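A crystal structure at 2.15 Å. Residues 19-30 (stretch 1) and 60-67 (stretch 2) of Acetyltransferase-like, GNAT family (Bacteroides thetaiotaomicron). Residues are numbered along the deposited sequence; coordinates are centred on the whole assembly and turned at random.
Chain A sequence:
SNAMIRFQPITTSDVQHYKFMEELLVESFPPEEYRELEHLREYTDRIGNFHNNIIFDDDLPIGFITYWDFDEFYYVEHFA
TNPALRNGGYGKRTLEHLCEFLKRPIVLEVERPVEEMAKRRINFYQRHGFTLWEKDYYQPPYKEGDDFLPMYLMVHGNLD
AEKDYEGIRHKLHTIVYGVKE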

# COMPACT_ATOMS: atom_id res chain seq x y z
N LYS A 19 -3.71 13.67 10.70
CA LYS A 19 -4.77 14.36 9.98
C LYS A 19 -4.38 14.58 8.52
O LYS A 19 -5.20 14.44 7.63
CB LYS A 19 -5.10 15.69 10.65
CG LYS A 19 -6.54 16.15 10.42
CD LYS A 19 -6.90 17.29 11.37
CE LYS A 19 -8.41 17.59 11.35
NZ LYS A 19 -9.19 16.79 12.35
N PHE A 20 -3.11 14.93 8.29
CA PHE A 20 -2.58 15.04 6.94
C PHE A 20 -2.74 13.71 6.18
O PHE A 20 -3.24 13.71 5.05
CB PHE A 20 -1.09 15.45 6.96
CG PHE A 20 -0.40 15.31 5.62
CD1 PHE A 20 -0.53 16.30 4.65
CD2 PHE A 20 0.37 14.18 5.32
CE1 PHE A 20 0.11 16.17 3.41
CE2 PHE A 20 1.01 14.05 4.09
CZ PHE A 20 0.88 15.05 3.13
N MSE A 21 -2.29 12.62 6.78
CA MSE A 21 -2.41 11.28 6.19
C MSE A 21 -3.89 10.98 5.87
O MSE A 21 -4.24 10.59 4.73
CB MSE A 21 -1.82 10.23 7.15
CG MSE A 21 -2.01 8.75 6.79
SE MSE A 21 -3.72 8.02 7.37
CE MSE A 21 -3.59 6.29 6.47
N GLU A 22 -4.74 11.20 6.85
CA GLU A 22 -6.17 10.94 6.76
C GLU A 22 -6.91 11.77 5.68
O GLU A 22 -7.73 11.21 4.94
CB GLU A 22 -6.80 11.21 8.13
CG GLU A 22 -8.12 10.50 8.35
CD GLU A 22 -8.68 10.77 9.73
OE1 GLU A 22 -9.35 11.82 9.92
OE2 GLU A 22 -8.41 9.94 10.63
N GLU A 23 -6.64 13.07 5.59
CA GLU A 23 -7.20 13.90 4.53
C GLU A 23 -6.76 13.40 3.14
O GLU A 23 -7.57 13.25 2.23
CB GLU A 23 -6.83 15.39 4.73
CG GLU A 23 -7.44 16.34 3.66
CD GLU A 23 -7.90 17.72 4.18
OE1 GLU A 23 -7.40 18.19 5.24
OE2 GLU A 23 -8.78 18.34 3.52
N LEU A 24 -5.47 13.14 3.00
CA LEU A 24 -4.90 12.69 1.75
C LEU A 24 -5.45 11.31 1.31
O LEU A 24 -5.78 11.10 0.13
CB LEU A 24 -3.39 12.68 1.89
CG LEU A 24 -2.57 12.24 0.70
CD1 LEU A 24 -3.02 13.00 -0.58
CD2 LEU A 24 -1.07 12.46 1.01
N LEU A 25 -5.55 10.40 2.27
CA LEU A 25 -6.22 9.11 2.06
C LEU A 25 -7.66 9.24 1.52
O LEU A 25 -8.03 8.58 0.55
CB LEU A 25 -6.29 8.33 3.38
CG LEU A 25 -6.98 6.97 3.36
CD1 LEU A 25 -6.22 5.94 2.56
CD2 LEU A 25 -7.23 6.49 4.81
N VAL A 26 -8.47 10.09 2.15
CA VAL A 26 -9.87 10.17 1.76
C VAL A 26 -9.98 10.82 0.36
O VAL A 26 -10.90 10.55 -0.41
CB VAL A 26 -10.65 10.94 2.84
CG1 VAL A 26 -12.04 11.37 2.35
CG2 VAL A 26 -10.75 10.07 4.12
N GLU A 27 -9.00 11.65 0.04
CA GLU A 27 -9.01 12.35 -1.23
C GLU A 27 -8.44 11.52 -2.36
O GLU A 27 -8.74 11.77 -3.51
CB GLU A 27 -8.30 13.71 -1.12
CG GLU A 27 -9.16 14.79 -0.47
CD GLU A 27 -10.67 14.58 -0.67
OE1 GLU A 27 -11.13 14.36 -1.82
OE2 GLU A 27 -11.41 14.65 0.35
N SER A 28 -7.66 10.50 -2.01
CA SER A 28 -6.99 9.66 -2.97
C SER A 28 -7.77 8.40 -3.37
O SER A 28 -7.58 7.89 -4.47
CB SER A 28 -5.60 9.23 -2.45
OG SER A 28 -4.75 10.33 -2.31
N PHE A 29 -8.61 7.87 -2.49
CA PHE A 29 -9.22 6.57 -2.75
C PHE A 29 -10.73 6.69 -2.57
O PHE A 29 -11.20 7.57 -1.82
CB PHE A 29 -8.62 5.48 -1.84
CG PHE A 29 -7.12 5.29 -2.01
CD1 PHE A 29 -6.61 4.50 -3.06
CD2 PHE A 29 -6.22 5.89 -1.15
CE1 PHE A 29 -5.22 4.33 -3.23
CE2 PHE A 29 -4.83 5.73 -1.31
CZ PHE A 29 -4.33 4.94 -2.34
N PRO A 30 -11.51 5.86 -3.29
CA PRO A 30 -12.94 5.88 -2.97
C PRO A 30 -13.16 5.26 -1.59
O PRO A 30 -12.36 4.42 -1.17
CB PRO A 30 -13.56 5.02 -4.09
CG PRO A 30 -12.55 5.11 -5.20
CD PRO A 30 -11.23 5.05 -4.48
N LEU A 60 9.27 18.57 4.58
CA LEU A 60 8.00 18.74 3.86
C LEU A 60 7.25 17.39 3.78
O LEU A 60 7.72 16.45 3.16
CB LEU A 60 8.22 19.30 2.44
CG LEU A 60 7.15 20.14 1.74
CD1 LEU A 60 7.18 19.90 0.23
CD2 LEU A 60 5.74 19.91 2.25
N PRO A 61 6.07 17.31 4.42
CA PRO A 61 5.27 16.08 4.27
C PRO A 61 4.68 16.07 2.85
O PRO A 61 4.04 17.04 2.46
CB PRO A 61 4.17 16.25 5.32
CG PRO A 61 4.51 17.52 6.10
CD PRO A 61 5.39 18.33 5.23
N ILE A 62 4.95 15.01 2.08
CA ILE A 62 4.55 14.94 0.67
C ILE A 62 3.67 13.72 0.40
O ILE A 62 3.13 13.57 -0.70
CB ILE A 62 5.78 14.86 -0.30
CG1 ILE A 62 6.43 13.47 -0.27
CG2 ILE A 62 6.81 16.05 -0.04
CD1 ILE A 62 7.89 13.46 -0.70
N GLY A 63 3.52 12.85 1.40
CA GLY A 63 2.82 11.58 1.22
C GLY A 63 2.69 10.73 2.47
O GLY A 63 3.05 11.15 3.59
N PHE A 64 2.08 9.56 2.28
CA PHE A 64 1.95 8.57 3.36
C PHE A 64 2.05 7.21 2.70
O PHE A 64 1.85 7.07 1.49
CB PHE A 64 0.63 8.71 4.16
CG PHE A 64 -0.58 8.14 3.45
CD1 PHE A 64 -0.92 6.80 3.60
CD2 PHE A 64 -1.32 8.92 2.58
CE1 PHE A 64 -2.02 6.25 2.92
CE2 PHE A 64 -2.43 8.39 1.89
CZ PHE A 64 -2.77 7.04 2.06
N ILE A 65 2.36 6.21 3.51
CA ILE A 65 2.33 4.85 3.06
C ILE A 65 2.02 4.04 4.28
O ILE A 65 2.51 4.33 5.39
CB ILE A 65 3.72 4.42 2.44
CG1 ILE A 65 3.75 2.91 2.11
CG2 ILE A 65 4.88 4.74 3.39
CD1 ILE A 65 4.54 2.60 0.84
N THR A 66 1.20 3.04 4.10
CA THR A 66 0.87 2.14 5.19
C THR A 66 1.29 0.77 4.71
O THR A 66 1.18 0.46 3.50
CB THR A 66 -0.69 2.14 5.46
OG1 THR A 66 -1.39 1.71 4.29
CG2 THR A 66 -1.14 3.48 5.76
N TYR A 67 1.83 -0.02 5.61
CA TYR A 67 2.24 -1.35 5.27
C TYR A 67 2.16 -2.28 6.47
O TYR A 67 2.15 -1.86 7.64
CB TYR A 67 3.65 -1.34 4.63
CG TYR A 67 4.75 -1.03 5.61
CD1 TYR A 67 5.27 -2.02 6.42
CD2 TYR A 67 5.26 0.28 5.74
CE1 TYR A 67 6.26 -1.75 7.34
CE2 TYR A 67 6.28 0.57 6.67
CZ TYR A 67 6.76 -0.46 7.47
OH TYR A 67 7.74 -0.23 8.38

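A helix, residues 19-28, lies across a strand, residues 60-67, with the axes 8.3 Å apart at closest approach and their directions 78° apart. No hydrogen bond joins the two; the helix satisfies its own backbone, as in Leu25 N to Met21 O at 2.8 Å, and the contact rests on apolar packing.

Along the strand, Leu60 stays exposed and takes no part. Pro61 points toward the helix, and its CB sits over one face of the Phe20 ring, 4.2 Å from the ring centroid and 16° off the ring normal. This is a CH-pi contact, to which proline is well suited because its ring offers a rigid set of C-H groups to the aromatic cloud. Ile62 turns its side chain away, so Phe20 meets only its backbone. Gly63 has no side chain, and its bare backbone comes close to the helix: Phe20 CE2 lies 3.6 Å from Gly63 O, near the plane of the phenyl ring, while Leu24 CD2 rests 4.0 Å from Gly63 CA.

Phe64 is the centre of the interface, burying 118 Å², the largest share of any residue. Its broad, flat ring can touch several helix side chains at once. Met21, present as selenomethionine, brings CG to 3.7 Å from Phe64 CG and places its polarizable SE 5.1 Å from the ring centroid. Leu24 CD2 meets the ring edge, 3.9 Å from Phe64 CD2. Farther out, Phe64 CZ is 3.7 Å from Leu25 CD1 and 4.2 Å from CE2 of Phe29, the first residue to leave helical geometry.

Ile65 points away, alternating with Phe64 and Thr66. Thr66 returns toward the helix, its CG2 methyl 3.8 Å from Met21 CE; its OG1 is hydrogen-bonded elsewhere in the structure, so the polar group is satisfied although the residue is buried. Tyr67 lies beyond the helix's reach.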